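Local coordinates for minor fimbrium anchoring subunit Mfa2 (Porphyromonas gingivalis, PDB 5NFI), which secures the minor fimbriae to the bacterial outer membrane through its interaction with the subunit Mfa1 and regulates fimbrial length, at residues A[30-35]-A[58-63]; A[3-8]-A[66-71]; A[106-111]-A[185-190]; A[94-99]-A[177-182]; A[213-218]-A[252-257]. All coordinates share one frame; numbering follows the deposited sequence.

Contact 1: residues A[30-35]-A[58-63]; sequences VYAFDK and IPLEKD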
# COMPACT_ATOMS: atom_id res chain seq x y z
N VAL A 30 -15.57 0.63 -6.99
CA VAL A 30 -16.10 -0.59 -6.40
C VAL A 30 -16.54 -1.56 -7.49
O VAL A 30 -17.35 -1.22 -8.36
CB VAL A 30 -17.27 -0.28 -5.46
CG1 VAL A 30 -17.66 -1.51 -4.69
CG2 VAL A 30 -16.86 0.81 -4.50
N TYR A 31 -15.98 -2.77 -7.45
CA TYR A 31 -16.21 -3.78 -8.47
C TYR A 31 -16.91 -4.99 -7.88
O TYR A 31 -16.72 -5.32 -6.70
CB TYR A 31 -14.89 -4.21 -9.12
CG TYR A 31 -14.11 -3.05 -9.67
CD1 TYR A 31 -14.44 -2.50 -10.90
CD2 TYR A 31 -13.07 -2.47 -8.95
CE1 TYR A 31 -13.76 -1.42 -11.39
CE2 TYR A 31 -12.38 -1.38 -9.44
CZ TYR A 31 -12.73 -0.87 -10.67
OH TYR A 31 -12.07 0.22 -11.18
N ALA A 32 -17.72 -5.65 -8.70
CA ALA A 32 -18.39 -6.88 -8.27
C ALA A 32 -17.97 -8.03 -9.17
O ALA A 32 -18.05 -7.93 -10.40
CB ALA A 32 -19.90 -6.70 -8.28
N PHE A 33 -17.50 -9.10 -8.55
CA PHE A 33 -17.13 -10.30 -9.28
C PHE A 33 -18.06 -11.41 -8.82
O PHE A 33 -18.52 -11.40 -7.67
CB PHE A 33 -15.66 -10.65 -9.05
CG PHE A 33 -14.71 -9.66 -9.67
CD1 PHE A 33 -14.60 -8.38 -9.17
CD2 PHE A 33 -13.97 -10.00 -10.78
CE1 PHE A 33 -13.77 -7.46 -9.76
CE2 PHE A 33 -13.13 -9.08 -11.38
CZ PHE A 33 -13.03 -7.81 -10.86
N ASP A 34 -18.36 -12.34 -9.72
CA ASP A 34 -19.32 -13.40 -9.42
C ASP A 34 -18.65 -14.73 -9.04
O ASP A 34 -17.45 -14.78 -8.77
CB ASP A 34 -20.26 -13.62 -10.60
CG ASP A 34 -19.53 -13.96 -11.89
OD1 ASP A 34 -18.48 -14.64 -11.83
OD2 ASP A 34 -20.02 -13.57 -12.97
N LYS A 35 -19.46 -15.79 -9.02
CA LYS A 35 -19.00 -17.13 -8.67
C LYS A 35 -17.73 -17.53 -9.41
O LYS A 35 -16.94 -18.31 -8.90
CB LYS A 35 -20.11 -18.16 -8.94
CG LYS A 35 -20.09 -18.75 -10.35
CD LYS A 35 -21.11 -19.88 -10.53
CE LYS A 35 -20.66 -20.87 -11.61
NZ LYS A 35 -19.48 -21.72 -11.20
N ILE A 58 -24.34 -0.94 -5.16
CA ILE A 58 -23.57 -1.60 -6.19
C ILE A 58 -24.55 -2.41 -7.02
O ILE A 58 -25.04 -3.46 -6.58
CB ILE A 58 -22.47 -2.53 -5.59
CG1 ILE A 58 -21.64 -1.79 -4.54
CG2 ILE A 58 -21.57 -3.07 -6.67
CD1 ILE A 58 -21.01 -0.51 -5.06
N PRO A 59 -24.91 -1.88 -8.20
CA PRO A 59 -25.81 -2.56 -9.13
C PRO A 59 -25.38 -3.98 -9.47
O PRO A 59 -24.19 -4.21 -9.74
CB PRO A 59 -25.74 -1.66 -10.36
CG PRO A 59 -25.53 -0.32 -9.80
CD PRO A 59 -24.65 -0.50 -8.61
N LEU A 60 -26.33 -4.91 -9.41
CA LEU A 60 -26.15 -6.27 -9.91
C LEU A 60 -27.41 -6.64 -10.67
O LEU A 60 -28.35 -5.85 -10.71
CB LEU A 60 -25.90 -7.26 -8.77
CG LEU A 60 -24.75 -6.98 -7.81
CD1 LEU A 60 -24.78 -8.01 -6.72
CD2 LEU A 60 -23.44 -7.06 -8.54
N GLU A 61 -27.46 -7.81 -11.29
CA GLU A 61 -28.65 -8.19 -12.03
C GLU A 61 -29.05 -9.64 -11.84
O GLU A 61 -30.14 -9.94 -11.35
CB GLU A 61 -28.45 -7.92 -13.52
CG GLU A 61 -28.39 -6.44 -13.83
CD GLU A 61 -28.02 -6.17 -15.25
OE1 GLU A 61 -28.13 -7.09 -16.08
OE2 GLU A 61 -27.62 -5.02 -15.52
N LYS A 62 -28.17 -10.55 -12.23
CA LYS A 62 -28.46 -11.96 -12.09
C LYS A 62 -28.18 -12.43 -10.65
O LYS A 62 -27.15 -12.10 -10.06
CB LYS A 62 -27.63 -12.76 -13.10
CG LYS A 62 -27.55 -12.09 -14.47
CD LYS A 62 -27.80 -13.08 -15.59
CE LYS A 62 -28.16 -12.36 -16.88
NZ LYS A 62 -28.74 -13.28 -17.93
N ASP A 63 -29.13 -13.18 -10.09
CA ASP A 63 -28.97 -13.80 -8.77
C ASP A 63 -27.64 -14.55 -8.66
O ASP A 63 -27.10 -14.99 -9.67
CB ASP A 63 -30.13 -14.77 -8.49
CG ASP A 63 -31.49 -14.13 -8.69
OD1 ASP A 63 -31.55 -12.89 -8.89
OD2 ASP A 63 -32.51 -14.87 -8.64
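Val30 and Ala32 of strand 30-33 face Ile58 and Leu60 of strand 58-60 in a wholly apolar, buried contact. The two strand segments run in nearly the same direction, 27° apart, with their axes approaching to 8.1 Å; at this separation side chains, not paired backbones, make the contact. Ile58 carries much of the contact. From its CB two branches part. The CG2 branch, anti to the backbone N, comes within 4.3 Å of Ala32 CB. The other goes through CG1, 4.0 Å from Val30 CG1, to the terminal CD1, which lies 3.5 Å from the same Val30 CG1 and 3.8 Å from Val30 CB. The Ile58 and Val30 side chains thus cross at about a right angle, with the tip of the isoleucine against a flank of the valine. Farther along, one branch of Leu60 takes over: its CD2 sits 3.6 Å from Ala32 CB. Ile68 touches both Val30 and Ile58, while Val5 adjoins Leu60 and Val7 adjoins Ile58. Strand 28-33 pairs with 39-45 and 64-72, whereas 56-60 pairs with 3-10; inward-facing aliphatic residues from two such layers are typical of a beta sandwich, consistent with the transthyretin-like clan of this family.

Contact 2: residues A[3-8]-A[66-71]; sequences RGVYVN and YTIFAW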
# COMPACT_ATOMS: atom_id res chain seq x y z
N ARG A 3 -31.77 -4.73 -9.01
CA ARG A 3 -31.14 -5.37 -7.86
C ARG A 3 -29.71 -4.86 -7.58
O ARG A 3 -29.05 -4.27 -8.46
CB ARG A 3 -31.10 -6.90 -8.06
CG ARG A 3 -32.41 -7.53 -8.51
CD ARG A 3 -32.53 -8.93 -7.96
NE ARG A 3 -32.59 -8.91 -6.51
CZ ARG A 3 -32.64 -10.00 -5.76
NH1 ARG A 3 -32.64 -11.19 -6.34
NH2 ARG A 3 -32.70 -9.90 -4.44
N GLY A 4 -29.22 -5.11 -6.37
CA GLY A 4 -27.90 -4.64 -5.99
C GLY A 4 -27.58 -4.83 -4.53
O GLY A 4 -28.43 -5.23 -3.74
N VAL A 5 -26.32 -4.55 -4.19
CA VAL A 5 -25.81 -4.66 -2.82
C VAL A 5 -25.55 -3.27 -2.26
O VAL A 5 -24.84 -2.50 -2.88
CB VAL A 5 -24.47 -5.45 -2.75
CG1 VAL A 5 -24.08 -5.68 -1.30
CG2 VAL A 5 -24.57 -6.76 -3.49
N TYR A 6 -26.09 -2.95 -1.10
CA TYR A 6 -25.65 -1.74 -0.43
C TYR A 6 -24.41 -2.07 0.38
O TYR A 6 -24.37 -3.07 1.10
CB TYR A 6 -26.74 -1.14 0.46
CG TYR A 6 -27.88 -0.52 -0.31
CD1 TYR A 6 -27.75 0.72 -0.91
CD2 TYR A 6 -29.11 -1.18 -0.43
CE1 TYR A 6 -28.81 1.29 -1.62
CE2 TYR A 6 -30.14 -0.62 -1.12
CZ TYR A 6 -30.00 0.61 -1.72
OH TYR A 6 -31.05 1.16 -2.41
N VAL A 7 -23.38 -1.23 0.26
CA VAL A 7 -22.12 -1.47 0.94
C VAL A 7 -21.73 -0.29 1.82
O VAL A 7 -21.77 0.87 1.40
CB VAL A 7 -20.97 -1.73 -0.05
CG1 VAL A 7 -19.68 -1.97 0.70
CG2 VAL A 7 -21.28 -2.94 -0.92
N ASN A 8 -21.39 -0.62 3.06
CA ASN A 8 -20.93 0.34 4.04
C ASN A 8 -19.42 0.25 4.21
O ASN A 8 -18.86 -0.85 4.35
CB ASN A 8 -21.61 0.11 5.37
CG ASN A 8 -21.03 0.95 6.47
OD1 ASN A 8 -20.10 0.53 7.18
ND2 ASN A 8 -21.54 2.17 6.61
N TYR A 66 -21.58 -13.10 -4.94
CA TYR A 66 -20.69 -12.06 -5.42
C TYR A 66 -19.74 -11.64 -4.32
O TYR A 66 -20.05 -11.74 -3.14
CB TYR A 66 -21.46 -10.84 -5.91
CG TYR A 66 -22.39 -11.07 -7.07
CD1 TYR A 66 -23.67 -11.58 -6.88
CD2 TYR A 66 -22.01 -10.74 -8.37
CE1 TYR A 66 -24.53 -11.77 -7.94
CE2 TYR A 66 -22.86 -10.93 -9.43
CZ TYR A 66 -24.12 -11.44 -9.22
OH TYR A 66 -24.98 -11.63 -10.28
N THR A 67 -18.57 -11.18 -4.74
CA THR A 67 -17.65 -10.54 -3.82
C THR A 67 -17.39 -9.15 -4.38
O THR A 67 -17.36 -8.95 -5.60
CB THR A 67 -16.33 -11.31 -3.67
OG1 THR A 67 -16.60 -12.70 -3.48
CG2 THR A 67 -15.54 -10.78 -2.49
N ILE A 68 -17.23 -8.19 -3.48
CA ILE A 68 -16.99 -6.83 -3.89
C ILE A 68 -15.56 -6.42 -3.54
O ILE A 68 -15.10 -6.66 -2.42
CB ILE A 68 -18.01 -5.89 -3.26
CG1 ILE A 68 -19.16 -5.68 -4.25
CG2 ILE A 68 -17.39 -4.57 -2.87
CD1 ILE A 68 -20.40 -5.10 -3.65
N PHE A 69 -14.85 -5.84 -4.50
CA PHE A 69 -13.52 -5.29 -4.26
C PHE A 69 -13.61 -3.77 -4.29
O PHE A 69 -14.24 -3.19 -5.18
CB PHE A 69 -12.53 -5.80 -5.31
CG PHE A 69 -12.44 -7.31 -5.39
CD1 PHE A 69 -12.56 -8.09 -4.26
CD2 PHE A 69 -12.25 -7.94 -6.61
CE1 PHE A 69 -12.49 -9.47 -4.33
CE2 PHE A 69 -12.19 -9.32 -6.69
CZ PHE A 69 -12.31 -10.08 -5.54
N ALA A 70 -13.00 -3.11 -3.32
CA ALA A 70 -13.15 -1.66 -3.27
C ALA A 70 -11.81 -0.93 -3.16
O ALA A 70 -10.92 -1.30 -2.38
CB ALA A 70 -14.06 -1.26 -2.11
N TRP A 71 -11.69 0.12 -3.95
CA TRP A 71 -10.46 0.88 -3.98
C TRP A 71 -10.71 2.33 -3.67
O TRP A 71 -11.60 2.95 -4.25
CB TRP A 71 -9.79 0.74 -5.34
CG TRP A 71 -9.27 -0.63 -5.61
CD1 TRP A 71 -9.93 -1.66 -6.23
CD2 TRP A 71 -7.97 -1.14 -5.26
NE1 TRP A 71 -9.12 -2.77 -6.29
CE2 TRP A 71 -7.91 -2.48 -5.71
CE3 TRP A 71 -6.86 -0.59 -4.62
CZ2 TRP A 71 -6.78 -3.27 -5.54
CZ3 TRP A 71 -5.73 -1.38 -4.45
CH2 TRP A 71 -5.70 -2.70 -4.91
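Val5 and Val7 on strand 3-8 lie across from Ile68 on strand 66-71, with backbones well separated: the closest pair of CA atoms, Val7 and Ile68, is 8.9 Å apart, a separation consistent with strands facing each other across a beta sandwich. Strand 3-10 pairs laterally with 56-60 and 133-151, and strand 64-72 with 28-33 and 113-122. On the first strand Val5 and Val7, two residues apart, direct their side chains toward the second, and the outward-facing Tyr6 between them stacks on His134. A single isoleucine serves both valines. Ile68 is held at its backbone N by a hydrogen bond to Ser117 OG, and its CG1 arm, extended at chi2 (164°), carries CD1 into the interior. Val7 meets it tip to tip with CG2, the methyl anti to the carbonyl carbon. Both valines also touch Thr135 of strand 133-151. The terminal methyl alone makes both contacts: Ile68 CD1 is 3.6 Å from Val7 CG2 and 4.2 Å from Val5 CB.

Contact 3: residues A[106-111]-A[185-190]; sequences NIDGTT and PGETKV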
# COMPACT_ATOMS: atom_id res chain seq x y z
N ASN A 106 5.88 10.73 -7.71
CA ASN A 106 5.86 11.06 -6.29
C ASN A 106 4.45 11.03 -5.73
O ASN A 106 3.60 11.83 -6.14
CB ASN A 106 6.46 12.43 -6.06
CG ASN A 106 6.35 12.87 -4.64
OD1 ASN A 106 6.35 12.05 -3.72
ND2 ASN A 106 6.25 14.17 -4.43
N ILE A 107 4.20 10.13 -4.77
CA ILE A 107 2.86 10.00 -4.23
C ILE A 107 2.75 10.43 -2.77
O ILE A 107 1.79 10.06 -2.09
CB ILE A 107 2.33 8.55 -4.38
CG1 ILE A 107 3.11 7.57 -3.49
CG2 ILE A 107 2.26 8.12 -5.86
CD1 ILE A 107 2.68 6.16 -3.64
N ASP A 108 3.70 11.25 -2.31
CA ASP A 108 3.58 11.82 -0.96
C ASP A 108 2.25 12.51 -0.86
O ASP A 108 1.78 13.10 -1.81
CB ASP A 108 4.70 12.83 -0.63
CG ASP A 108 6.10 12.26 -0.79
OD1 ASP A 108 6.32 11.05 -0.54
OD2 ASP A 108 7.00 13.05 -1.18
N GLY A 109 1.64 12.43 0.32
CA GLY A 109 0.42 13.16 0.60
C GLY A 109 -0.81 12.50 0.02
O GLY A 109 -1.88 13.10 0.03
N THR A 110 -0.68 11.27 -0.48
CA THR A 110 -1.83 10.51 -0.95
C THR A 110 -2.04 9.25 -0.13
O THR A 110 -1.11 8.62 0.33
CB THR A 110 -1.68 10.09 -2.42
OG1 THR A 110 -0.94 8.87 -2.50
CG2 THR A 110 -0.99 11.18 -3.24
N THR A 111 -3.29 8.86 0.04
CA THR A 111 -3.61 7.59 0.67
C THR A 111 -4.21 6.67 -0.37
O THR A 111 -4.88 7.14 -1.29
CB THR A 111 -4.59 7.77 1.82
OG1 THR A 111 -5.58 8.74 1.45
CG2 THR A 111 -3.84 8.25 3.04
N PRO A 185 10.66 8.10 -4.71
CA PRO A 185 11.31 9.42 -4.64
C PRO A 185 11.61 9.84 -3.22
O PRO A 185 10.70 10.22 -2.48
CB PRO A 185 10.27 10.35 -5.27
CG PRO A 185 9.34 9.47 -6.01
CD PRO A 185 9.30 8.20 -5.25
N GLY A 186 12.88 9.79 -2.85
CA GLY A 186 13.29 10.13 -1.50
C GLY A 186 13.69 11.57 -1.33
O GLY A 186 14.84 11.94 -1.53
N GLU A 187 12.72 12.40 -0.95
CA GLU A 187 13.01 13.80 -0.68
C GLU A 187 13.76 13.91 0.65
O GLU A 187 13.41 13.25 1.63
CB GLU A 187 11.72 14.62 -0.70
CG GLU A 187 11.06 14.61 -2.08
CD GLU A 187 11.99 15.10 -3.19
OE1 GLU A 187 12.66 16.15 -3.00
OE2 GLU A 187 12.07 14.44 -4.25
N THR A 188 14.79 14.76 0.65
CA THR A 188 15.87 14.70 1.63
C THR A 188 16.11 16.02 2.39
O THR A 188 15.86 17.11 1.88
CB THR A 188 17.19 14.25 0.91
OG1 THR A 188 17.20 12.82 0.80
CG2 THR A 188 18.44 14.71 1.62
N LYS A 189 16.58 15.88 3.62
CA LYS A 189 17.09 16.98 4.43
C LYS A 189 18.39 16.51 5.11
O LYS A 189 18.38 15.54 5.86
CB LYS A 189 16.06 17.42 5.47
CG LYS A 189 16.04 18.90 5.84
CD LYS A 189 14.65 19.30 6.38
CE LYS A 189 14.03 18.20 7.26
NZ LYS A 189 12.96 18.69 8.20
N VAL A 190 19.51 17.17 4.84
CA VAL A 190 20.61 17.02 5.77
C VAL A 190 20.11 17.72 7.02
O VAL A 190 19.84 18.91 7.02
CB VAL A 190 21.93 17.62 5.27
CG1 VAL A 190 22.82 17.96 6.44
CG2 VAL A 190 22.63 16.64 4.35
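Pro185 meets Asn106 with the outer corner of its ring. The CG atom, displaced in a C-gamma exo pucker, lies 3.8 Å from Asn106 CA and 4.1 Å from Asn106 CB, so the proline packs on the root of the asparagine. A chi1 of 175° turns Asn106 CG away from the backbone N and sets it beside the carbonyl carbon. The second meeting is looser: Asp108 OD2 approaches the aliphatic CG of Glu187 at 4.4 Å. Glu187 is bent at its first two torsions (chi1 -63°, chi2 -57°), and its carboxylate is not in contact with the like-charged group of Asp108, Glu187 OE2 lying 6.1 Å from Asp108 OD2. Asp108 is steadied from outside, its OD1 hydrogen-bonded to Thr201 OG1. The shape of segment 106-111 comes from a type II beta turn, Ile107 to Thr110, in which Gly109 takes a positive phi. Ile107 O accepts two bonds from Thr110: one from the backbone N, and one from OG1 at 3.0 Å, which arrives in the carbonyl plane on a lone pair. The turn belongs to the connection between strands 103-104 and 113-122. It rests beside strand 196-202, where Asp108 touches Phe199 and Ile107 touches Thr201, and this same strand pairs with 182-190, a broken strand in which Pro185 lies at the interruption and Glu187 where the strand resumes.

Contact 4: residues A[94-99]-A[177-182]; sequences LMRLKQ and AKADST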
# COMPACT_ATOMS: atom_id res chain seq x y z
N LEU A 94 -5.34 -4.56 -12.22
CA LEU A 94 -6.12 -3.34 -12.28
C LEU A 94 -5.28 -2.09 -12.56
O LEU A 94 -5.70 -1.18 -13.28
CB LEU A 94 -6.89 -3.17 -10.98
CG LEU A 94 -7.65 -1.86 -10.80
CD1 LEU A 94 -8.60 -1.64 -11.99
CD2 LEU A 94 -8.41 -1.91 -9.49
N MSE A 95 -4.06 -2.09 -12.02
CA MSE A 95 -3.40 -0.85 -11.63
C MSE A 95 -1.89 -0.96 -11.63
O MSE A 95 -1.36 -1.93 -11.09
CB MSE A 95 -3.86 -0.51 -10.22
CG MSE A 95 -3.98 0.91 -9.81
SE MSE A 95 -4.41 0.75 -7.90
CE MSE A 95 -2.61 0.58 -7.18
N ARG A 96 -1.20 0.02 -12.19
CA ARG A 96 0.24 0.12 -12.02
C ARG A 96 0.63 1.53 -11.63
O ARG A 96 0.21 2.48 -12.28
CB ARG A 96 0.97 -0.28 -13.30
CG ARG A 96 0.94 -1.76 -13.55
CD ARG A 96 1.71 -2.13 -14.79
NE ARG A 96 1.32 -3.45 -15.28
CZ ARG A 96 1.63 -4.60 -14.67
NH1 ARG A 96 2.32 -4.59 -13.54
NH2 ARG A 96 1.25 -5.75 -15.19
N LEU A 97 1.45 1.68 -10.59
CA LEU A 97 1.91 3.01 -10.22
C LEU A 97 2.67 3.63 -11.38
O LEU A 97 3.53 2.98 -12.00
CB LEU A 97 2.78 2.96 -8.97
CG LEU A 97 3.22 4.34 -8.47
CD1 LEU A 97 2.02 5.25 -8.27
CD2 LEU A 97 3.99 4.22 -7.15
N LYS A 98 2.33 4.86 -11.73
CA LYS A 98 2.99 5.49 -12.87
C LYS A 98 4.46 5.62 -12.57
O LYS A 98 4.85 5.94 -11.45
CB LYS A 98 2.39 6.86 -13.20
CG LYS A 98 1.35 6.79 -14.29
CD LYS A 98 0.55 8.06 -14.37
CE LYS A 98 -0.65 7.89 -15.28
NZ LYS A 98 -1.40 9.18 -15.43
N GLN A 99 5.28 5.36 -13.57
CA GLN A 99 6.71 5.43 -13.37
C GLN A 99 7.43 6.16 -14.48
O GLN A 99 6.89 6.33 -15.57
CB GLN A 99 7.32 4.03 -13.25
CG GLN A 99 6.94 3.28 -12.00
CD GLN A 99 7.71 1.99 -11.91
OE1 GLN A 99 7.36 1.11 -11.15
NE2 GLN A 99 8.79 1.89 -12.69
N ALA A 177 0.46 -7.55 -7.67
CA ALA A 177 0.81 -8.17 -8.93
C ALA A 177 2.33 -8.21 -9.05
O ALA A 177 3.03 -7.29 -8.61
CB ALA A 177 0.19 -7.40 -10.08
N LYS A 178 2.86 -9.27 -9.64
CA LYS A 178 4.30 -9.35 -9.76
C LYS A 178 4.79 -8.33 -10.79
O LYS A 178 4.14 -8.10 -11.80
CB LYS A 178 4.75 -10.78 -10.09
CG LYS A 178 5.06 -11.61 -8.82
CD LYS A 178 4.22 -11.12 -7.61
CE LYS A 178 4.48 -11.84 -6.30
NZ LYS A 178 3.59 -11.24 -5.25
N ALA A 179 5.92 -7.70 -10.48
CA ALA A 179 6.48 -6.64 -11.32
C ALA A 179 7.97 -6.42 -11.00
O ALA A 179 8.48 -6.93 -10.01
CB ALA A 179 5.70 -5.35 -11.11
N ASP A 180 8.66 -5.66 -11.85
CA ASP A 180 10.00 -5.18 -11.52
C ASP A 180 9.92 -4.27 -10.33
O ASP A 180 8.88 -3.69 -10.05
CB ASP A 180 10.63 -4.43 -12.68
CG ASP A 180 11.04 -5.34 -13.79
OD1 ASP A 180 10.90 -6.57 -13.60
OD2 ASP A 180 11.53 -4.83 -14.82
N SER A 181 11.04 -4.11 -9.63
CA SER A 181 11.06 -3.25 -8.47
C SER A 181 10.85 -1.82 -8.89
O SER A 181 11.04 -1.48 -10.04
CB SER A 181 12.38 -3.39 -7.70
OG SER A 181 12.23 -4.36 -6.67
N THR A 182 10.46 -0.99 -7.94
CA THR A 182 10.16 0.40 -8.20
C THR A 182 10.89 1.24 -7.17
O THR A 182 10.78 1.00 -5.97
CB THR A 182 8.65 0.69 -8.10
OG1 THR A 182 7.93 -0.11 -9.04
CG2 THR A 182 8.38 2.15 -8.38
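Arg96 and Gln99 reach from strand 93-100 to the segment 177-182, a loop running into strand 182-190, touching it at two separate places. Before them, Leu94 and the selenomethionine Met95 both face Tyr170, forming a classic beta bulge in the strand. The end of Arg96 then comes near the loop: NH1 lies 4.2 Å from Ala179 CB, and Lys178 O sits at the edge of the guanidinium, near its plane, 4.3 Å from NH1 and too far for a bond. The same NH1 has a weak hydrogen bond to Ser169 OG. Leu97 packs on Ala104 and Thr105. Gln99 makes the polar link, its straight chain (chi2 -173°) carrying OE1 across to Thr182. Thr182 OG1 donates to Gln99 OE1, tilted 33° from the carbonyl plane; the modelled length of 2.5 Å is very short and its exact value doubtful. Gln99 NE2 bonds to Gly101 O, and both ends of the amide are thereby engaged. This surface contact joins the small antiparallel sheet of strands 78-80, 93-100, 103-104 and 169-171 to the start of strand 182-190.

Contact 5: residues A[213-218]-A[252-257]; sequences LSVTHK and IRLVAH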
# COMPACT_ATOMS: atom_id res chain seq x y z
N LEU A 213 15.70 -1.50 1.30
CA LEU A 213 16.17 -0.22 1.80
C LEU A 213 17.68 -0.19 1.59
O LEU A 213 18.34 -1.20 1.84
CB LEU A 213 15.82 -0.03 3.27
CG LEU A 213 16.26 1.30 3.88
CD1 LEU A 213 15.48 2.43 3.24
CD2 LEU A 213 16.08 1.29 5.40
N SER A 214 18.22 0.92 1.10
CA SER A 214 19.64 0.96 0.81
C SER A 214 20.26 2.33 0.97
O SER A 214 19.57 3.35 0.83
CB SER A 214 19.90 0.49 -0.60
OG SER A 214 19.89 1.61 -1.45
N VAL A 215 21.56 2.36 1.27
CA VAL A 215 22.32 3.60 1.42
C VAL A 215 23.53 3.55 0.53
O VAL A 215 24.31 2.57 0.57
CB VAL A 215 22.78 3.85 2.88
CG1 VAL A 215 23.47 5.21 2.98
CG2 VAL A 215 21.61 3.81 3.83
N THR A 216 23.70 4.61 -0.25
CA THR A 216 24.74 4.69 -1.27
C THR A 216 25.60 5.96 -1.15
O THR A 216 25.11 7.04 -0.88
CB THR A 216 24.11 4.67 -2.68
OG1 THR A 216 23.44 3.42 -2.89
CG2 THR A 216 25.16 4.87 -3.75
N HIS A 217 26.90 5.82 -1.35
CA HIS A 217 27.77 6.99 -1.42
C HIS A 217 27.68 7.55 -2.83
O HIS A 217 28.23 6.96 -3.77
CB HIS A 217 29.21 6.60 -1.05
CG HIS A 217 30.15 7.76 -1.01
ND1 HIS A 217 31.16 7.94 -1.93
CD2 HIS A 217 30.23 8.81 -0.15
CE1 HIS A 217 31.82 9.05 -1.65
NE2 HIS A 217 31.27 9.60 -0.57
N LYS A 218 26.99 8.68 -2.99
CA LYS A 218 26.69 9.26 -4.31
C LYS A 218 27.92 9.56 -5.19
O LYS A 218 27.91 9.22 -6.38
CB LYS A 218 25.87 10.55 -4.14
CG LYS A 218 24.48 10.35 -3.58
CD LYS A 218 23.64 11.61 -3.71
CE LYS A 218 24.12 12.69 -2.78
NZ LYS A 218 23.85 14.08 -3.29
N ILE A 252 12.73 5.07 10.75
CA ILE A 252 13.87 4.16 10.68
C ILE A 252 15.16 4.91 10.92
O ILE A 252 15.41 5.96 10.31
CB ILE A 252 13.95 3.47 9.31
CG1 ILE A 252 12.60 2.82 8.98
CG2 ILE A 252 15.11 2.47 9.28
CD1 ILE A 252 12.59 2.06 7.69
N ARG A 253 15.97 4.38 11.83
CA ARG A 253 17.29 4.95 12.04
C ARG A 253 18.39 3.98 11.65
O ARG A 253 18.39 2.81 12.04
CB ARG A 253 17.47 5.39 13.49
CG ARG A 253 18.83 6.02 13.72
CD ARG A 253 18.93 6.61 15.10
NE ARG A 253 20.30 7.00 15.37
CZ ARG A 253 20.97 6.65 16.46
NH1 ARG A 253 20.38 5.91 17.40
NH2 ARG A 253 22.22 7.05 16.63
N LEU A 254 19.33 4.47 10.87
CA LEU A 254 20.51 3.71 10.50
C LEU A 254 21.73 4.35 11.15
O LEU A 254 22.05 5.51 10.89
CB LEU A 254 20.66 3.67 8.98
CG LEU A 254 19.44 3.07 8.28
CD1 LEU A 254 19.59 3.10 6.75
CD2 LEU A 254 19.18 1.67 8.81
N VAL A 255 22.37 3.62 12.04
CA VAL A 255 23.56 4.14 12.69
C VAL A 255 24.79 3.74 11.89
O VAL A 255 25.09 2.57 11.73
CB VAL A 255 23.69 3.64 14.11
CG1 VAL A 255 24.87 4.32 14.80
CG2 VAL A 255 22.39 3.92 14.86
N ALA A 256 25.48 4.74 11.34
CA ALA A 256 26.69 4.50 10.56
C ALA A 256 27.91 4.60 11.46
O ALA A 256 27.91 5.30 12.48
CB ALA A 256 26.80 5.49 9.41
N HIS A 257 28.95 3.87 11.09
CA HIS A 257 30.22 3.98 11.77
C HIS A 257 31.33 3.70 10.77
O HIS A 257 31.13 2.94 9.81
CB HIS A 257 30.29 3.03 12.96
CG HIS A 257 31.49 3.23 13.83
ND1 HIS A 257 32.24 4.39 13.81
CD2 HIS A 257 32.09 2.42 14.74
CE1 HIS A 257 33.23 4.29 14.68
NE2 HIS A 257 33.16 3.11 15.26
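Leu213 and Val215 lie opposite Ile252 and Leu254 on strands whose axes come within 10.5 Å and run 39° apart, too distant for backbone pairing and consistent with the aligned packing of two beta-sandwich layers. The side chains bridge the gap by their ends. Leu213 has CG anti to the backbone N (chi1 -179°) and presents CD2 tip to tip to two partners at once, lying 4.2 Å from Ile252 CG2 and 4.2 Å from Leu254 CD1. Val215 contributes its CG2 methyl, 3.6 Å from Leu254 CD1, again tip to tip. Leu254 CD1 is therefore shared by both residues of strand 213-217. Phe225, Val150 and Ile271 flank this cluster, continuing it onto strands 222-228, 133-151 and 266-273. On the outward side of strand 252-257, Arg253 forms a salt bridge with Asp151, and Val255 CG2 lies over one face of its guanidinium. All four touching residues are buried, and they meet by methyl groups alone; the contact rests on dispersion and exclusion of water, while the charged Arg253-Asp151 pair takes no part in it.

Contacts 1 and 2 belong together, their centres 7 Å apart: contact 1 is nested along the chain within the loop closed by contact 2, and neighbouring strands join them through probable backbone bonds such as Ile58 N to Val5 O. Contacts 3 and 5, with centres 17 Å apart, lie on the opposite side of the chain's centre from contacts 1 and 2; the centres of contacts 1 and 5 stand 49 Å apart. Contact 4 lies between, touching contacts 1 and 2 through Leu94 and contact 3 through Leu97, and its segments alternate in sequence with those of contact 3. The long strand 133-151 pairs with both 3-10 and 249-258, connecting sandwich cores at either end of an elongated molecule, consistent with the two-domain architecture of fimbrillin-family proteins.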